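Local coordinates for quinonprotein alcohol dehydrogenase-like protein (Bacteroides thetaiotaomicron VPI-5482, PDB 4R5O) that is of unknown function but binds calcium ions and joins an immunoglobulin-like beta-sandwich to a seven-bladed beta-propeller, at residues Ile230-Ser238 with Val301-Leu309; Leu270-Ile278 with Val288-Asn296. All coordinates share one frame; numbering follows the deposited sequence.

Contact 1: residues Ile230-Ser238 with Val301-Leu309; sequences IIYNGKVLS and VKIKNDFTL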
# COMPACT_ATOMS: atom_id res chain seq x y z
N ILE A 230 1.31 -17.61 -2.96
CA ILE A 230 2.21 -17.68 -1.81
C ILE A 230 3.39 -18.55 -2.19
O ILE A 230 3.26 -19.41 -3.06
CB ILE A 230 1.49 -18.21 -0.53
CG1 ILE A 230 2.24 -17.80 0.77
CG2 ILE A 230 1.17 -19.72 -0.61
CD1 ILE A 230 1.56 -18.04 2.08
N ILE A 231 4.55 -18.31 -1.55
CA ILE A 231 5.72 -19.16 -1.72
C ILE A 231 5.69 -20.15 -0.56
O ILE A 231 5.54 -19.74 0.59
CB ILE A 231 7.07 -18.40 -1.82
CG1 ILE A 231 7.03 -17.25 -2.84
CG2 ILE A 231 8.24 -19.35 -2.07
CD1 ILE A 231 6.65 -17.56 -4.24
N TYR A 232 5.80 -21.44 -0.88
CA TYR A 232 5.78 -22.49 0.13
C TYR A 232 6.57 -23.67 -0.35
O TYR A 232 6.24 -24.23 -1.40
CB TYR A 232 4.32 -22.88 0.43
CG TYR A 232 4.12 -23.86 1.56
CD1 TYR A 232 4.67 -23.63 2.82
CD2 TYR A 232 3.22 -24.92 1.43
CE1 TYR A 232 4.44 -24.49 3.88
CE2 TYR A 232 2.94 -25.77 2.50
CZ TYR A 232 3.54 -25.54 3.74
OH TYR A 232 3.25 -26.31 4.84
N ASN A 233 7.61 -24.04 0.43
CA ASN A 233 8.50 -25.17 0.17
C ASN A 233 8.94 -25.24 -1.30
O ASN A 233 8.73 -26.27 -1.96
CB ASN A 233 7.84 -26.50 0.55
CG ASN A 233 8.13 -26.90 1.96
OD1 ASN A 233 7.58 -26.35 2.93
ND2 ASN A 233 9.05 -27.85 2.09
N GLY A 234 9.55 -24.15 -1.77
CA GLY A 234 10.09 -24.05 -3.11
C GLY A 234 9.08 -23.98 -4.23
O GLY A 234 9.47 -24.02 -5.40
N LYS A 235 7.78 -23.82 -3.87
CA LYS A 235 6.69 -23.75 -4.84
C LYS A 235 5.90 -22.46 -4.74
O LYS A 235 5.83 -21.85 -3.68
CB LYS A 235 5.70 -24.94 -4.68
CG LYS A 235 6.30 -26.35 -4.71
CD LYS A 235 6.96 -26.72 -6.02
CE LYS A 235 7.59 -28.09 -5.93
NZ LYS A 235 8.17 -28.53 -7.23
N VAL A 236 5.24 -22.09 -5.84
CA VAL A 236 4.28 -21.00 -5.90
C VAL A 236 2.88 -21.60 -5.92
O VAL A 236 2.51 -22.23 -6.90
CB VAL A 236 4.49 -20.04 -7.10
CG1 VAL A 236 3.44 -18.93 -7.11
CG2 VAL A 236 5.90 -19.47 -7.12
N LEU A 237 2.11 -21.44 -4.84
CA LEU A 237 0.71 -21.90 -4.77
C LEU A 237 -0.16 -20.83 -5.36
O LEU A 237 0.05 -19.67 -5.03
CB LEU A 237 0.31 -22.22 -3.33
CG LEU A 237 1.01 -23.40 -2.71
CD1 LEU A 237 0.88 -23.41 -1.20
CD2 LEU A 237 0.48 -24.69 -3.29
N SER A 238 -1.10 -21.15 -6.27
CA SER A 238 -1.93 -20.10 -6.85
C SER A 238 -3.46 -20.41 -6.80
O SER A 238 -3.90 -21.57 -6.87
CB SER A 238 -1.54 -19.85 -8.30
OG SER A 238 -1.88 -20.96 -9.12
N VAL A 301 -8.44 -25.66 4.51
CA VAL A 301 -7.48 -26.65 4.07
C VAL A 301 -6.07 -26.31 4.59
O VAL A 301 -5.56 -25.24 4.32
CB VAL A 301 -7.47 -26.81 2.52
CG1 VAL A 301 -6.43 -27.82 2.07
CG2 VAL A 301 -8.85 -27.21 2.02
N LYS A 302 -5.46 -27.24 5.30
CA LYS A 302 -4.09 -27.20 5.78
C LYS A 302 -3.21 -27.83 4.72
O LYS A 302 -3.51 -28.94 4.30
CB LYS A 302 -3.99 -27.93 7.12
CG LYS A 302 -2.63 -28.11 7.75
CD LYS A 302 -2.86 -28.96 8.98
CE LYS A 302 -1.71 -29.19 9.91
NZ LYS A 302 -2.11 -30.00 11.09
N ILE A 303 -2.19 -27.10 4.24
CA ILE A 303 -1.28 -27.62 3.22
C ILE A 303 0.02 -27.87 3.94
O ILE A 303 0.68 -26.91 4.37
CB ILE A 303 -1.14 -26.70 1.96
CG1 ILE A 303 -2.53 -26.19 1.45
CG2 ILE A 303 -0.33 -27.42 0.86
CD1 ILE A 303 -2.54 -25.03 0.32
N LYS A 304 0.37 -29.15 4.16
CA LYS A 304 1.58 -29.43 4.90
C LYS A 304 2.80 -29.30 3.94
O LYS A 304 2.61 -29.15 2.73
CB LYS A 304 1.50 -30.80 5.57
CG LYS A 304 0.31 -30.99 6.53
CD LYS A 304 0.32 -32.41 7.09
CE LYS A 304 -0.83 -32.75 7.99
NZ LYS A 304 -0.69 -34.13 8.53
N ASN A 305 4.03 -29.31 4.51
CA ASN A 305 5.31 -29.21 3.80
C ASN A 305 5.43 -30.23 2.65
O ASN A 305 6.06 -29.94 1.64
CB ASN A 305 6.49 -29.44 4.79
CG ASN A 305 6.61 -28.44 5.95
OD1 ASN A 305 5.79 -27.52 6.15
ND2 ASN A 305 7.68 -28.61 6.74
N ASP A 306 4.85 -31.42 2.81
CA ASP A 306 4.95 -32.45 1.79
C ASP A 306 3.75 -32.36 0.80
O ASP A 306 3.57 -33.23 -0.05
CB ASP A 306 5.03 -33.85 2.43
CG ASP A 306 3.85 -34.29 3.29
OD1 ASP A 306 2.92 -33.46 3.51
OD2 ASP A 306 3.84 -35.47 3.72
N PHE A 307 2.94 -31.29 0.96
CA PHE A 307 1.78 -30.89 0.15
C PHE A 307 0.62 -31.93 0.29
O PHE A 307 -0.28 -32.01 -0.58
CB PHE A 307 2.17 -30.66 -1.32
CG PHE A 307 2.79 -29.29 -1.57
CD1 PHE A 307 3.74 -28.77 -0.69
CD2 PHE A 307 2.48 -28.57 -2.70
CE1 PHE A 307 4.30 -27.51 -0.90
CE2 PHE A 307 3.07 -27.31 -2.93
CZ PHE A 307 3.96 -26.78 -2.02
N THR A 308 0.58 -32.63 1.46
CA THR A 308 -0.56 -33.46 1.83
C THR A 308 -1.58 -32.47 2.44
O THR A 308 -1.20 -31.41 2.92
CB THR A 308 -0.21 -34.67 2.73
OG1 THR A 308 0.39 -34.20 3.94
CG2 THR A 308 0.70 -35.67 2.05
N LEU A 309 -2.86 -32.82 2.41
CA LEU A 309 -3.92 -31.94 2.85
C LEU A 309 -4.72 -32.48 4.01
O LEU A 309 -5.16 -33.65 4.00
CB LEU A 309 -4.89 -31.72 1.67
CG LEU A 309 -4.28 -31.28 0.31
CD1 LEU A 309 -5.36 -31.20 -0.77
CD2 LEU A 309 -3.54 -29.94 0.43
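The hydroxyl of Tyr232 has two polar partners: OH donates to the backbone O of Ile303 at 2.7 Å and is also hydrogen-bonded to the side-chain amide of Asn287. The oxygen of Ile303 is approached at a bent C=O...OH angle of 138°, slightly off the carbonyl plane. With CG anti to the backbone N (chi1 -174°), the Tyr232 ring leaves its strand and spans to the opposite turn, where Asn305 OD1 lies 3.1 Å from the same OH. A phenylalanine here would probably keep much of the ring packing but lose the bond to Ile303 O and leave the Asn287 amide without its acceptor.

Phe307 returns the approach from the other segment. The two side chains slide past each other in opposite directions, their ring planes 16° apart but displaced so far that the rings barely overlap; CE1 of Phe307 meets CD2 of Tyr232 at 3.6 Å. The Tyr232 backbone O sits at the edge of the phenyl ring, near its plane. Lys235 contributes its aliphatic stem, with CG 3.6 Å from Phe307 CZ, before the chain bends away and carries NZ to Asp252, a calcium-site residue. Leu237 splits its branches: CD2 lies 3.7 Å from Phe307 CE2, while CD1 meets Ile303 CD1 tip to tip. Tyr250 adds an edge-to-face contact to Phe307.

Two tight turns thus face each other, a type I' turn at Tyr232-Lys235, with Gly234 at positive phi, and a type I turn at Lys304-Phe307. In the beta-propeller they join the first two strands of one blade to the last two of the next, an inter-blade contact sealed by aromatic and aliphatic side chains.

Contact 2: residues Leu270-Ile278 with Val288-Asn296; sequences LDIIQKQKI and VYTLESADN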
# COMPACT_ATOMS: atom_id res chain seq x y z
N LEU A 270 -3.50 -29.42 -6.84
CA LEU A 270 -3.78 -29.93 -5.50
C LEU A 270 -5.26 -30.19 -5.42
O LEU A 270 -6.02 -29.52 -6.12
CB LEU A 270 -3.31 -28.96 -4.37
CG LEU A 270 -1.81 -28.82 -4.13
CD1 LEU A 270 -1.54 -27.77 -3.07
CD2 LEU A 270 -1.17 -30.14 -3.70
N ASP A 271 -5.70 -31.17 -4.61
CA ASP A 271 -7.12 -31.48 -4.49
C ASP A 271 -7.79 -30.43 -3.58
O ASP A 271 -8.11 -30.71 -2.43
CB ASP A 271 -7.33 -32.93 -3.97
CG ASP A 271 -8.77 -33.45 -3.95
OD1 ASP A 271 -9.63 -32.88 -4.68
OD2 ASP A 271 -9.02 -34.46 -3.26
N ILE A 272 -7.93 -29.19 -4.11
CA ILE A 272 -8.54 -28.03 -3.45
C ILE A 272 -9.37 -27.32 -4.51
O ILE A 272 -8.82 -26.55 -5.31
CB ILE A 272 -7.52 -27.07 -2.75
CG1 ILE A 272 -6.53 -27.80 -1.83
CG2 ILE A 272 -8.28 -25.92 -1.98
CD1 ILE A 272 -5.30 -27.03 -1.45
N ILE A 273 -10.69 -27.61 -4.55
CA ILE A 273 -11.63 -27.00 -5.48
C ILE A 273 -11.93 -25.58 -5.02
O ILE A 273 -12.36 -25.38 -3.90
CB ILE A 273 -12.97 -27.81 -5.65
CG1 ILE A 273 -12.80 -29.37 -5.76
CG2 ILE A 273 -13.93 -27.18 -6.69
CD1 ILE A 273 -12.02 -29.87 -6.83
N GLN A 274 -11.73 -24.62 -5.90
CA GLN A 274 -12.01 -23.22 -5.63
C GLN A 274 -12.96 -22.68 -6.70
O GLN A 274 -12.80 -22.98 -7.89
CB GLN A 274 -10.73 -22.40 -5.54
CG GLN A 274 -9.85 -22.82 -4.34
CD GLN A 274 -8.58 -22.04 -4.23
OE1 GLN A 274 -7.98 -21.61 -5.23
NE2 GLN A 274 -8.07 -21.96 -3.00
N LYS A 275 -13.99 -21.96 -6.26
CA LYS A 275 -15.00 -21.37 -7.15
C LYS A 275 -15.09 -19.87 -6.90
O LYS A 275 -16.08 -19.23 -7.26
CB LYS A 275 -16.37 -22.05 -6.94
CG LYS A 275 -16.41 -23.55 -7.24
CD LYS A 275 -17.81 -24.10 -7.04
CE LYS A 275 -17.89 -25.57 -7.36
NZ LYS A 275 -19.26 -26.10 -7.14
N GLN A 276 -14.05 -19.29 -6.27
CA GLN A 276 -13.95 -17.87 -5.93
C GLN A 276 -12.52 -17.46 -5.57
O GLN A 276 -11.65 -18.32 -5.38
CB GLN A 276 -14.87 -17.53 -4.72
CG GLN A 276 -14.40 -18.17 -3.40
CD GLN A 276 -15.07 -17.61 -2.18
OE1 GLN A 276 -16.30 -17.70 -2.03
NE2 GLN A 276 -14.27 -17.08 -1.27
N LYS A 277 -12.30 -16.15 -5.37
CA LYS A 277 -11.03 -15.62 -4.91
C LYS A 277 -10.85 -15.89 -3.46
O LYS A 277 -11.72 -15.50 -2.66
CB LYS A 277 -10.89 -14.12 -5.17
CG LYS A 277 -10.94 -13.69 -6.59
CD LYS A 277 -10.64 -12.24 -6.65
CE LYS A 277 -10.75 -11.74 -8.06
NZ LYS A 277 -10.28 -10.34 -8.16
N ILE A 278 -9.76 -16.55 -3.11
CA ILE A 278 -9.38 -16.81 -1.72
C ILE A 278 -7.84 -16.87 -1.68
O ILE A 278 -7.19 -17.32 -2.63
CB ILE A 278 -10.05 -18.05 -1.06
CG1 ILE A 278 -9.79 -18.14 0.48
CG2 ILE A 278 -9.70 -19.32 -1.76
CD1 ILE A 278 -10.23 -16.92 1.36
N VAL A 288 0.52 -23.80 5.46
CA VAL A 288 -0.22 -22.86 4.62
C VAL A 288 -1.64 -23.31 4.59
O VAL A 288 -1.91 -24.50 4.44
CB VAL A 288 0.40 -22.70 3.22
CG1 VAL A 288 -0.57 -22.06 2.22
CG2 VAL A 288 1.69 -21.89 3.32
N TYR A 289 -2.56 -22.36 4.75
CA TYR A 289 -3.99 -22.59 4.75
C TYR A 289 -4.68 -21.81 3.68
O TYR A 289 -4.36 -20.65 3.44
CB TYR A 289 -4.60 -22.20 6.11
CG TYR A 289 -4.24 -23.12 7.25
CD1 TYR A 289 -2.99 -23.06 7.86
CD2 TYR A 289 -5.19 -23.97 7.80
CE1 TYR A 289 -2.66 -23.90 8.92
CE2 TYR A 289 -4.89 -24.80 8.88
CZ TYR A 289 -3.62 -24.76 9.44
OH TYR A 289 -3.34 -25.54 10.52
N THR A 290 -5.68 -22.42 3.07
CA THR A 290 -6.56 -21.77 2.12
C THR A 290 -7.95 -22.37 2.35
O THR A 290 -8.13 -23.11 3.30
CB THR A 290 -6.04 -21.90 0.68
OG1 THR A 290 -6.78 -21.00 -0.17
CG2 THR A 290 -6.07 -23.35 0.13
N LEU A 291 -8.92 -22.01 1.52
CA LEU A 291 -10.28 -22.55 1.58
C LEU A 291 -10.62 -23.31 0.32
O LEU A 291 -10.11 -23.02 -0.78
CB LEU A 291 -11.33 -21.43 1.79
CG LEU A 291 -11.25 -20.53 3.00
CD1 LEU A 291 -12.38 -19.58 2.98
CD2 LEU A 291 -11.27 -21.31 4.31
N GLU A 292 -11.51 -24.28 0.48
CA GLU A 292 -12.05 -25.10 -0.59
C GLU A 292 -13.53 -24.85 -0.62
O GLU A 292 -14.16 -24.71 0.44
CB GLU A 292 -11.69 -26.58 -0.37
CG GLU A 292 -12.22 -27.50 -1.46
CD GLU A 292 -11.83 -28.94 -1.31
OE1 GLU A 292 -11.95 -29.47 -0.18
OE2 GLU A 292 -11.47 -29.57 -2.33
N SER A 293 -14.09 -24.75 -1.82
CA SER A 293 -15.52 -24.50 -1.99
C SER A 293 -16.28 -25.81 -1.81
O SER A 293 -15.89 -26.83 -2.34
CB SER A 293 -15.79 -23.85 -3.35
OG SER A 293 -15.15 -22.58 -3.43
N ALA A 294 -17.29 -25.79 -0.92
CA ALA A 294 -18.16 -26.93 -0.58
C ALA A 294 -19.64 -26.53 -0.76
O ALA A 294 -19.95 -25.33 -0.85
CB ALA A 294 -17.89 -27.42 0.84
N ASP A 295 -20.53 -27.54 -0.86
CA ASP A 295 -21.96 -27.33 -1.11
C ASP A 295 -22.64 -26.51 -0.00
O ASP A 295 -23.28 -25.50 -0.31
CB ASP A 295 -22.70 -28.69 -1.24
CG ASP A 295 -22.32 -29.57 -2.43
OD1 ASP A 295 -21.90 -29.01 -3.47
OD2 ASP A 295 -22.55 -30.80 -2.36
N ASN A 296 -22.47 -26.92 1.27
CA ASN A 296 -23.14 -26.32 2.42
C ASN A 296 -22.15 -25.59 3.35
O ASN A 296 -22.35 -25.55 4.57
CB ASN A 296 -23.91 -27.41 3.20
CG ASN A 296 -23.14 -28.70 3.44
OD1 ASN A 296 -21.99 -28.89 2.99
ND2 ASN A 296 -23.79 -29.65 4.10
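Glu292 extends fully, CG anti to the backbone N (chi1 -179°), and this straight reach sets OE2 against the backbone N of Ile273, while Ser293 turns OG back beside its own N (chi1 -63°), where it accepts from Lys275 N at 3.1 Å. The backbone N of Ser293 donates to Ile273 O at 2.8 Å. The bond from Ile273 N to Glu292 OE2, also 3.1 Å, is nearly straight and uses the anti lone pair of the carboxylate. A carboxylate thus accepts where a neighbouring strand's carbonyl might in a regular sheet, consistent with strands 272-274 and 288-294 crossing at 71°.

From the other strand, Gln274 sends NE2 to Leu291 O at 3.2 Å, the oxygen lying in the amide plane; its OE1 is bonded to Asn239. Beside these bonds, Ile272 lays CG2 over the Glu292 stem, 3.8 Å from CB, and Ile278 crosses Leu291 at about a right angle, with CG1 3.8 Å from Leu291 CG.

Lys311 forms a salt bridge with Glu292 OE1 and also bonds to Asp271 O. Its positive charge is likely to ease the meeting of two acids, since Asp271 OD1 stands 4.5 Å from Glu292 OE2. At this crossing, directional hydrogen bonds, most of them between backbone and polar side chains, act together with the packing of Ile272 and Ile278, and Glu292 is probably held as a carboxylate between Lys311 and the Ile273 amide.

How the contacts relate
Both contacts join the same two neighbouring propeller blades, and contact 2 lies within the chain loop that contact 1 closes. They share a sheet as well: strands 288-294 and 297-303 are adjacent in it, with Ile303 N and Val301 N probably bonded to Val288 O and Thr290 O. Val288 also packs on the Tyr232 ring, so the strand pair 288-294 and 297-303 serves both contacts. Contact 1 is partly buried, made by turns whose asparagines are exposed, and relies on rings and aliphatic chains around a single cross-segment bond. Contact 2 is more buried and larger, and four hydrogen bonds link its crossing strands, away from the annotated calcium sites.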